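Local coordinates for Exo-beta-1,3-glucanase (Streptomyces sp. SirexAA-E, PDB 4PEY), which hydrolyses laminarin and laminarioligosaccharides from their non-reducing ends, giving glucose and laminaribiose as end products, at residues 107-112 with 398-403; 133-138 with 368-373. The protein carries 1 engineered substitution. All blocks are in the same frame, centred on the assembly; numbering follows the deposited sequence. Where two conformers were deposited one is given.

Contact 1. Residues 107-112 with 398-403; sequences NFWRSA and HTWVWR. With BGC (beta-D-glucopyranose), chain B.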
ATOM      1  N   ASN A 107       7.592  -8.522   7.200  1.00 11.17           N
ATOM      2  CA  ASN A 107       8.105  -8.526   5.827  1.00 11.48           C
ATOM      3  C   ASN A 107       7.500  -7.366   5.024  1.00 11.21           C
ATOM      4  O   ASN A 107       6.574  -7.557   4.217  1.00 12.03           O
ATOM      5  CB  ASN A 107       7.830  -9.874   5.147  1.00 12.05           C
ATOM      6  CG  ASN A 107       8.822 -10.961   5.576  1.00 11.50           C
ATOM      7  OD1 ASN A 107       9.767 -10.686   6.320  1.00 13.10           O
ATOM      8  ND2 ASN A 107       8.610 -12.198   5.107  1.00 12.94           N
ATOM      9  N   PHE A 108       8.052  -6.174   5.266  1.00 11.14           N
ATOM     10  CA  PHE A 108       7.546  -4.902   4.742  1.00 10.56           C
ATOM     11  C   PHE A 108       8.408  -4.323   3.625  1.00 10.30           C
ATOM     12  O   PHE A 108       9.548  -4.743   3.434  1.00 11.36           O
ATOM     13  CB  PHE A 108       7.506  -3.823   5.834  1.00 11.24           C
ATOM     14  CG  PHE A 108       6.820  -4.220   7.116  1.00 10.68           C
ATOM     15  CD1 PHE A 108       5.583  -4.855   7.113  1.00 12.09           C
ATOM     16  CD2 PHE A 108       7.407  -3.907   8.339  1.00 11.77           C
ATOM     17  CE1 PHE A 108       4.957  -5.185   8.315  1.00 12.13           C
ATOM     18  CE2 PHE A 108       6.785  -4.219   9.541  1.00 11.41           C
ATOM     19  CZ  PHE A 108       5.556  -4.861   9.530  1.00 11.87           C
ATOM     20  N   TRP A 109       7.861  -3.308   2.951  1.00 10.49           N
ATOM     21  CA  TRP A 109       8.607  -2.348   2.123  1.00 10.98           C
ATOM     22  C   TRP A 109       9.441  -3.019   1.035  1.00 11.17           C
ATOM     23  O   TRP A 109      10.667  -2.914   1.013  1.00 12.41           O
ATOM     24  CB  TRP A 109       9.506  -1.437   3.000  1.00 11.32           C
ATOM     25  CG  TRP A 109       8.732  -0.653   4.051  1.00 10.98           C
ATOM     26  CD1 TRP A 109       7.662   0.174   3.839  1.00 11.40           C
ATOM     27  CD2 TRP A 109       8.968  -0.644   5.469  1.00 10.47           C
ATOM     28  NE1 TRP A 109       7.216   0.692   5.036  1.00 11.20           N
ATOM     29  CE2 TRP A 109       8.001   0.203   6.052  1.00 10.70           C
ATOM     30  CE3 TRP A 109       9.906  -1.265   6.304  1.00 11.31           C
ATOM     31  CZ2 TRP A 109       7.930   0.426   7.427  1.00 11.68           C
ATOM     32  CZ3 TRP A 109       9.834  -1.047   7.670  1.00 11.84           C
ATOM     33  CH2 TRP A 109       8.854  -0.206   8.221  1.00 11.61           C
ATOM     34  N   ARG A 110       8.763  -3.698   0.117  1.00 10.71           N
ATOM     35  CA  ARG A 110       9.440  -4.293  -1.033  1.00  9.60           C
ATOM     36  C   ARG A 110       8.407  -4.443  -2.142  1.00 11.13           C
ATOM     37  O   ARG A 110       7.221  -4.242  -1.898  1.00 12.25           O
ATOM     38  CB  ARG A 110      10.088  -5.636  -0.657  1.00 10.38           C
ATOM     39  CG  ARG A 110       9.107  -6.731  -0.210  1.00 11.30           C
ATOM     40  CD  ARG A 110       9.813  -7.780   0.650  1.00 11.92           C
ATOM     41  NE  ARG A 110      10.111  -7.243   1.977  1.00 12.63           N
ATOM     42  CZ  ARG A 110      10.908  -7.819   2.874  1.00 11.51           C
ATOM     43  NH1 ARG A 110      11.544  -8.958   2.585  1.00 12.84           N
ATOM     44  NH2 ARG A 110      11.091  -7.237   4.054  1.00 11.80           N
ATOM     45  N   SER A 111       8.827  -4.762  -3.362  1.00 11.17           N
ATOM     46  CA  SER A 111       7.847  -4.844  -4.444  1.00 10.77           C
ATOM     47  C   SER A 111       8.302  -5.681  -5.623  1.00 11.24           C
ATOM     48  O   SER A 111       9.499  -5.806  -5.879  1.00 12.02           O
ATOM     49  CB  SER A 111       7.493  -3.438  -4.946  1.00 11.18           C
ATOM     50  OG  SER A 111       8.634  -2.803  -5.503  1.00 12.98           O
ATOM     51  N   ALA A 112       7.324  -6.230  -6.343  1.00  9.60           N
ATOM     52  CA  ALA A 112       7.555  -6.948  -7.603  1.00 10.08           C
ATOM     53  C   ALA A 112       6.583  -6.433  -8.645  1.00 10.76           C
ATOM     54  O   ALA A 112       5.399  -6.279  -8.353  1.00 11.94           O
ATOM     55  CB  ALA A 112       7.379  -8.455  -7.425  1.00 12.16           C
ATOM     56  N   HIS A 398      -3.774   1.126  -2.924  1.00 10.42           N
ATOM     57  CA  HIS A 398      -2.718   0.587  -2.052  1.00  9.74           C
ATOM     58  C   HIS A 398      -1.929   1.638  -1.288  1.00 10.54           C
ATOM     59  O   HIS A 398      -1.013   2.284  -1.813  1.00 10.64           O
ATOM     60  CB  HIS A 398      -1.724  -0.299  -2.797  1.00  9.75           C
ATOM     61  CG  HIS A 398      -0.917  -1.157  -1.872  1.00 10.33           C
ATOM     62  ND1 HIS A 398       0.356  -1.599  -2.166  1.00 10.85           N
ATOM     63  CD2 HIS A 398      -1.217  -1.645  -0.643  1.00 11.60           C
ATOM     64  CE1 HIS A 398       0.801  -2.334  -1.157  1.00 11.47           C
ATOM     65  NE2 HIS A 398      -0.129  -2.374  -0.224  1.00 11.76           N
ATOM     66  N   THR A 399      -2.300   1.800  -0.026  1.00 10.09           N
ATOM     67  CA  THR A 399      -1.504   2.588   0.897  1.00  9.28           C
ATOM     68  C   THR A 399      -1.343   1.809   2.201  1.00  8.78           C
ATOM     69  O   THR A 399      -2.200   1.005   2.562  1.00 10.07           O
ATOM     70  CB  THR A 399      -2.139   3.977   1.160  1.00 10.57           C
ATOM     71  OG1 THR A 399      -1.231   4.779   1.913  1.00 12.54           O
ATOM     72  CG2 THR A 399      -3.435   3.861   1.918  1.00 11.99           C
ATOM     73  N   TRP A 400      -0.204   2.011   2.863  1.00  9.21           N
ATOM     74  CA  TRP A 400       0.009   1.558   4.234  1.00  9.08           C
ATOM     75  C   TRP A 400       0.446   2.770   5.009  1.00 10.00           C
ATOM     76  O   TRP A 400       1.524   3.319   4.755  1.00 10.76           O
ATOM     77  CB  TRP A 400       1.075   0.464   4.340  1.00 10.58           C
ATOM     78  CG  TRP A 400       1.235  -0.178   5.730  1.00 10.44           C
ATOM     79  CD1 TRP A 400       0.250  -0.445   6.646  1.00 12.23           C
ATOM     80  CD2 TRP A 400       2.463  -0.647   6.321  1.00 10.38           C
ATOM     81  NE1 TRP A 400       0.792  -1.061   7.767  1.00 11.07           N
ATOM     82  CE2 TRP A 400       2.145  -1.198   7.583  1.00 10.46           C
ATOM     83  CE3 TRP A 400       3.796  -0.668   5.894  1.00 12.26           C
ATOM     84  CZ2 TRP A 400       3.112  -1.762   8.415  1.00 11.31           C
ATOM     85  CZ3 TRP A 400       4.763  -1.223   6.732  1.00 11.44           C
ATOM     86  CH2 TRP A 400       4.416  -1.745   7.984  1.00 11.52           C
ATOM     87  N   VAL A 401      -0.398   3.187   5.944  1.00 10.14           N
ATOM     88  CA  VAL A 401      -0.130   4.355   6.760  1.00 10.27           C
ATOM     89  C   VAL A 401       0.039   3.810   8.172  1.00  9.43           C
ATOM     90  O   VAL A 401      -0.913   3.311   8.770  1.00 10.44           O
ATOM     91  CB  VAL A 401      -1.275   5.392   6.638  1.00 10.50           C
ATOM     92  CG1 VAL A 401      -1.026   6.597   7.530  1.00 11.57           C
ATOM     93  CG2 VAL A 401      -1.424   5.815   5.187  1.00 12.41           C
ATOM     94  N   TRP A 402       1.263   3.895   8.690  1.00  9.81           N
ATOM     95  CA  TRP A 402       1.677   3.065   9.822  1.00  9.88           C
ATOM     96  C   TRP A 402       2.403   3.834  10.909  1.00 10.24           C
ATOM     97  O   TRP A 402       3.531   4.290  10.704  1.00 10.38           O
ATOM     98  CB  TRP A 402       2.578   1.939   9.303  1.00 10.26           C
ATOM     99  CG  TRP A 402       3.109   0.914  10.293  1.00 10.61           C
ATOM    100  CD1 TRP A 402       2.405  -0.102  10.886  1.00 12.02           C
ATOM    101  CD2 TRP A 402       4.470   0.754  10.716  1.00 10.69           C
ATOM    102  NE1 TRP A 402       3.246  -0.875  11.666  1.00 10.59           N
ATOM    103  CE2 TRP A 402       4.516  -0.366  11.582  1.00 10.34           C
ATOM    104  CE3 TRP A 402       5.656   1.453  10.456  1.00 11.88           C
ATOM    105  CZ2 TRP A 402       5.701  -0.800  12.178  1.00 11.16           C
ATOM    106  CZ3 TRP A 402       6.826   1.027  11.060  1.00 12.13           C
ATOM    107  CH2 TRP A 402       6.840  -0.094  11.906  1.00 11.40           C
ATOM    108  N   ARG A 403       1.757   3.976  12.064  1.00  9.73           N
ATOM    109  CA  ARG A 403       2.461   4.429  13.256  1.00 10.26           C
ATOM    110  C   ARG A 403       3.217   3.217  13.808  1.00  9.63           C
ATOM    111  O   ARG A 403       2.611   2.178  14.084  1.00 11.88           O
ATOM    112  CB  ARG A 403       1.502   5.016  14.297  1.00 10.28           C
ATOM    113  CG  ARG A 403       2.197   5.315  15.616  1.00 11.01           C
ATOM    114  CD  ARG A 403       1.313   6.030  16.635  1.00 11.71           C
ATOM    115  NE  ARG A 403       2.020   6.101  17.910  1.00 12.00           N
ATOM    116  CZ  ARG A 403       1.813   5.293  18.945  1.00 13.19           C
ATOM    117  NH1 ARG A 403       0.866   4.360  18.915  1.00 13.82           N
ATOM    118  NH2 ARG A 403       2.550   5.429  20.028  1.00 14.66           N
TER
HETATM  119  C2  BGC B   3       0.749  -5.594  12.568  0.51 14.11           C
HETATM  120  C3  BGC B   3       1.929  -4.748  12.100  0.51 15.30           C
HETATM  121  C4  BGC B   3       3.088  -4.904  13.071  0.51 16.26           C
HETATM  122  C5  BGC B   3       3.446  -6.375  13.206  0.51 17.33           C
HETATM  123  C6  BGC B   3       4.628  -6.563  14.144  0.51 20.52           C
HETATM  124  C1  BGC B   3       1.170  -7.019  12.933  0.51 15.90           C
HETATM  125  O2  BGC B   3      -0.244  -5.614  11.551  0.51 14.78           O
HETATM  126  O3  BGC B   3       1.551  -3.388  12.046  0.51 15.27           O
HETATM  127  O4  BGC B   3       4.202  -4.160  12.637  0.51 15.41           O
HETATM  128  O5  BGC B   3       2.330  -7.045  13.745  0.51 18.46           O
HETATM  129  O6  BGC B   3       4.226  -6.283  15.466  0.51 26.24           O

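Contact 2. Residues 133-138 with 368-373; sequences PFRRMH and LQDVFV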
ATOM      1  N   PRO A 133       3.727  -4.650  -2.537  1.00 10.15           N
ATOM      2  CA  PRO A 133       2.851  -4.858  -3.695  1.00 10.26           C
ATOM      3  C   PRO A 133       3.389  -5.819  -4.752  1.00 11.32           C
ATOM      4  O   PRO A 133       4.593  -5.926  -4.988  1.00 11.72           O
ATOM      5  CB  PRO A 133       2.718  -3.447  -4.282  1.00 10.64           C
ATOM      6  CG  PRO A 133       3.986  -2.757  -3.867  1.00 10.20           C
ATOM      7  CD  PRO A 133       4.238  -3.266  -2.475  1.00 10.98           C
ATOM      8  N   PHE A 134       2.444  -6.489  -5.402  1.00 10.44           N
ATOM      9  CA  PHE A 134       2.683  -7.493  -6.428  1.00 12.11           C
ATOM     10  C   PHE A 134       1.784  -7.068  -7.598  1.00 11.31           C
ATOM     11  O   PHE A 134       0.569  -7.304  -7.570  1.00 11.33           O
ATOM     12  CB  PHE A 134       2.325  -8.873  -5.857  1.00 10.62           C
ATOM     13  CG  PHE A 134       2.822 -10.067  -6.643  1.00 11.41           C
ATOM     14  CD1 PHE A 134       4.077 -10.606  -6.396  1.00 12.34           C
ATOM     15  CD2 PHE A 134       1.986 -10.722  -7.544  1.00 12.10           C
ATOM     16  CE1 PHE A 134       4.526 -11.741  -7.075  1.00 12.58           C
ATOM     17  CE2 PHE A 134       2.423 -11.864  -8.217  1.00 12.47           C
ATOM     18  CZ  PHE A 134       3.700 -12.364  -7.986  1.00 14.56           C
ATOM     19  N   ARG A 135       2.368  -6.388  -8.588  1.00 11.41           N
ATOM     20  CA  ARG A 135       1.608  -5.769  -9.686  1.00 11.23           C
ATOM     21  C   ARG A 135       2.040  -6.233 -11.067  1.00 10.80           C
ATOM     22  O   ARG A 135       3.226  -6.414 -11.310  1.00 11.13           O
ATOM     23  CB  ARG A 135       1.760  -4.244  -9.669  1.00 11.38           C
ATOM     24  CG  ARG A 135       1.152  -3.513  -8.489  1.00 10.87           C
ATOM     25  CD  ARG A 135       1.444  -2.012  -8.608  1.00 11.08           C
ATOM     26  NE  ARG A 135       0.949  -1.243  -7.464  1.00 11.12           N
ATOM     27  CZ  ARG A 135      -0.277  -0.743  -7.349  1.00 10.53           C
ATOM     28  NH1 ARG A 135      -1.177  -0.929  -8.315  1.00 11.10           N
ATOM     29  NH2 ARG A 135      -0.607  -0.067  -6.249  1.00 10.57           N
ATOM     30  N   ARG A 136       1.083  -6.386 -11.977  1.00 10.94           N
ATOM     31  CA  ARG A 136       1.397  -6.653 -13.384  0.51 11.57           C
ATOM     32  C   ARG A 136       2.336  -7.855 -13.505  1.00 11.87           C
ATOM     33  O   ARG A 136       3.302  -7.835 -14.267  1.00 12.49           O
ATOM     34  CB  ARG A 136       2.012  -5.404 -14.048  0.51 15.12           C
ATOM     35  CG  ARG A 136       1.873  -5.329 -15.567  0.51 16.77           C
ATOM     36  CD  ARG A 136       2.615  -4.105 -16.127  0.51 14.01           C
ATOM     37  NE  ARG A 136       2.515  -3.990 -17.583  0.51 14.29           N
ATOM     38  CZ  ARG A 136       1.510  -3.394 -18.214  0.51 15.75           C
ATOM     39  NH1 ARG A 136       1.498  -3.331 -19.540  0.51 19.42           N
ATOM     40  NH2 ARG A 136       0.518  -2.860 -17.518  0.51 17.06           N
ATOM     41  N   MET A 137       2.035  -8.905 -12.747  1.00 10.80           N
ATOM     42  CA  MET A 137       2.834 -10.125 -12.756  1.00 10.67           C
ATOM     43  C   MET A 137       2.107 -11.233 -13.502  1.00 10.90           C
ATOM     44  O   MET A 137       0.879 -11.334 -13.433  1.00 13.36           O
ATOM     45  CB  MET A 137       3.130 -10.586 -11.320  1.00 12.39           C
ATOM     46  CG  MET A 137       3.919  -9.573 -10.497  1.00 12.03           C
ATOM     47  SD  MET A 137       5.643  -9.374 -11.014  1.00 11.54           S
ATOM     48  CE  MET A 137       6.353 -10.942 -10.508  1.00 12.67           C
ATOM     49  N   HIS A 138       2.867 -12.092 -14.180  1.00 11.44           N
ATOM     50  CA  HIS A 138       2.305 -13.313 -14.742  1.00 11.46           C
ATOM     51  C   HIS A 138       2.990 -14.512 -14.113  1.00 12.93           C
ATOM     52  O   HIS A 138       4.145 -14.793 -14.424  1.00 13.25           O
ATOM     53  CB  HIS A 138       2.462 -13.381 -16.266  1.00 11.66           C
ATOM     54  CG  HIS A 138       1.801 -14.582 -16.872  1.00 11.66           C
ATOM     55  ND1 HIS A 138       2.155 -15.091 -18.106  1.00 13.98           N
ATOM     56  CD2 HIS A 138       0.824 -15.392 -16.397  1.00 13.01           C
ATOM     57  CE1 HIS A 138       1.405 -16.149 -18.374  1.00 14.81           C
ATOM     58  NE2 HIS A 138       0.597 -16.358 -17.347  1.00 14.46           N
ATOM     59  N   LEU A 368      -2.890   8.182  -5.520  1.00 12.04           N
ATOM     60  CA  LEU A 368      -1.771   7.716  -4.708  1.00 11.27           C
ATOM     61  C   LEU A 368      -1.715   6.204  -4.835  1.00 11.21           C
ATOM     62  O   LEU A 368      -2.711   5.533  -4.567  1.00 12.32           O
ATOM     63  CB  LEU A 368      -1.935   8.094  -3.231  1.00 13.01           C
ATOM     64  CG  LEU A 368      -2.161   9.550  -2.834  1.00 14.36           C
ATOM     65  CD1 LEU A 368      -2.237   9.645  -1.313  1.00 17.01           C
ATOM     66  CD2 LEU A 368      -1.060  10.437  -3.373  1.00 17.19           C
ATOM     67  N   GLN A 369      -0.569   5.668  -5.246  1.00 10.79           N
ATOM     68  CA  GLN A 369      -0.405   4.222  -5.414  1.00 10.56           C
ATOM     69  C   GLN A 369       0.905   3.748  -4.805  1.00 10.65           C
ATOM     70  O   GLN A 369       1.951   4.318  -5.101  1.00 11.22           O
ATOM     71  CB  GLN A 369      -0.450   3.848  -6.893  1.00 11.68           C
ATOM     72  CG  GLN A 369      -1.821   4.006  -7.495  1.00 11.87           C
ATOM     73  CD  GLN A 369      -1.825   3.765  -8.983  1.00 12.93           C
ATOM     74  OE1 GLN A 369      -1.241   4.536  -9.751  1.00 12.86           O
ATOM     75  NE2 GLN A 369      -2.488   2.688  -9.406  1.00 12.51           N
ATOM     76  N   ASP A 370       0.855   2.718  -3.959  1.00 10.32           N
ATOM     77  CA  ASP A 370       2.056   2.262  -3.260  1.00  9.74           C
ATOM     78  C   ASP A 370       2.726   3.460  -2.609  1.00 10.45           C
ATOM     79  O   ASP A 370       3.933   3.668  -2.745  1.00 11.54           O
ATOM     80  CB  ASP A 370       3.045   1.551  -4.197  1.00 10.25           C
ATOM     81  CG  ASP A 370       2.460   0.299  -4.833  1.00  9.85           C
ATOM     82  OD1 ASP A 370       1.463  -0.242  -4.312  1.00 11.84           O
ATOM     83  OD2 ASP A 370       3.015  -0.153  -5.860  1.00 10.94           O
ATOM     84  N   VAL A 371       1.915   4.264  -1.934  1.00 10.72           N
ATOM     85  CA  VAL A 371       2.416   5.332  -1.094  1.00 12.08           C
ATOM     86  C   VAL A 371       2.308   4.834   0.338  1.00 10.91           C
ATOM     87  O   VAL A 371       1.230   4.443   0.812  1.00 11.78           O
ATOM     88  CB  VAL A 371       1.636   6.640  -1.305  1.00 12.77           C
ATOM     89  CG1 VAL A 371       2.014   7.675  -0.248  1.00 14.24           C
ATOM     90  CG2 VAL A 371       1.895   7.169  -2.717  1.00 12.67           C
ATOM     91  N   PHE A 372       3.446   4.810   1.010  1.00 10.08           N
ATOM     92  CA  PHE A 372       3.520   4.284   2.361  1.00 11.45           C
ATOM     93  C   PHE A 372       3.937   5.406   3.292  1.00 11.27           C
ATOM     94  O   PHE A 372       4.719   6.279   2.911  1.00 11.93           O
ATOM     95  CB  PHE A 372       4.496   3.105   2.411  1.00 11.03           C
ATOM     96  CG  PHE A 372       4.263   2.100   1.315  1.00 11.02           C
ATOM     97  CD1 PHE A 372       2.999   1.559   1.121  1.00 11.23           C
ATOM     98  CD2 PHE A 372       5.281   1.734   0.447  1.00 11.97           C
ATOM     99  CE1 PHE A 372       2.755   0.656   0.100  1.00 12.45           C
ATOM    100  CE2 PHE A 372       5.049   0.819  -0.573  1.00 11.91           C
ATOM    101  CZ  PHE A 372       3.786   0.280  -0.752  1.00 12.08           C
ATOM    102  N   VAL A 373       3.393   5.402   4.502  1.00 10.65           N
ATOM    103  CA  VAL A 373       3.778   6.392   5.492  1.00 11.14           C
ATOM    104  C   VAL A 373       4.213   5.671   6.753  1.00 10.31           C
ATOM    105  O   VAL A 373       3.586   4.689   7.157  1.00 11.07           O
ATOM    106  CB  VAL A 373       2.626   7.372   5.798  1.00 11.77           C
ATOM    107  CG1 VAL A 373       3.054   8.383   6.868  1.00 14.28           C
ATOM    108  CG2 VAL A 373       2.196   8.086   4.517  1.00 13.04           C
TER

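Contact 1. Residues 107-112 with 398-403
Phe108 and Trp109 meet Trp400 and Trp402 in a buried aromatic cluster. The tight part is built around one corner of the Trp400 indole. Trp400 CH2 lies over the centre of the Phe108 ring and comes within 3.4 Å of Phe108 CD1. Its neighbour, Trp400 CZ3, sits above the rim of one face of Trp109, 3.5 Å from Trp109 NE1. Both ring pairs are oblique, with planes at 44° and 42°. The far side of the Trp400 indole is fixed by a hydrogen bond from its NE1 to Glu436 OE1. Family 55 enzymes are built from two tandem right-handed parallel beta-helices, and the cluster spans the join between them at the substrate site. Toward Trp402 the packing is looser. Trp109 turns its edge to the Trp402 face in an offset edge-to-face pair, planes at 74°, with Trp109 CH2 3.7 Å from Trp402 CZ3. Phe108 CE2 stays 4.5 Å from Trp402 CZ2. Glucose lies beside this pair. Trp402 NE1 donates a bent hydrogen bond of 3.1 Å to glucose O3. The edge of Phe108 faces the same sugar, with CZ 3.5 Å from O4. Glu436, Asp405, His437 and Gln130 also hydrogen-bond this glucose.

Contact 2. Residues 133-138 with 368-373
The Arg135 guanidinium presents its NE and NH2 edge to the Asp370 carboxylate, and CG of Asp370 lies in the guanidinium plane at that edge. The two flat groups are twisted 57° apart. One face of the Phe372 ring lies under its own chain, with Asp370 C toward the rim. Pro133 CD reaches the ring obliquely, 4.0 Å from Phe372 CZ, and His398 makes an edge-to-face pair with Phe372.

The salt bridge is side-on, with one nitrogen to each oxygen. Arg135 NE bonds Asp370 OD2 at 2.8 Å, on the syn side but tilted from the carboxylate plane. Arg135 NH2 bonds Asp370 OD1, also at 2.8 Å, from further above the carboxylate, 60° out of its plane. In Arg135, CG is anti to the carbonyl carbon (chi1 -67°), and the chain then runs extended to NE. Its head meets Asp370 tip to tip.

Pro133 packs across the carboxylate. Pro133 CG is 3.4 Å from Asp370 OD2, and Pro133 CB is 3.4 Å from Asp370 OD1. OD1 also accepts a hydrogen bond from His398 ND1. The buried carboxylate thus has three hydrogen bonds, which would favour its charged form. Gln369 flanks the pair more loosely. Its CB is 4.0 Å from Arg135 NH2, while its NE2 is hydrogen-bonded to Asp397 OD2. Asp397 is also a weak, long ion partner of Arg135 NH1.

The chain turns a corner at Asp370, where the backbone has a positive phi. Such corners separate the faces of a beta-helix coil. Here the corner residue meets an arginine of the other beta-helix, so a buried salt bridge ties together the two tandem beta-helices characteristic of glycoside hydrolase family 55.

The two contacts lie side by side in the join between the beta-helices, with centres about 9 Å apart. Along the chain the order is 107-112, 133-138, 368-373, 398-403, so contact 2 falls within the span of contact 1. On the N-terminal side, strands 110-113 and 134-135 are parallel neighbours. On the C-terminal side, strands 367-375 and 399-403 are too. Together the contacts link two successive coils of one beta-helix to two of the other. They also touch directly, as Thr399 OG1 is 2.7 Å from Val371 O, a probable hydrogen bond. Contact 1 lines the glucose site; contact 2 lies farther from the sugar, the Phe372 side chain being about 12 Å from a bound glucose.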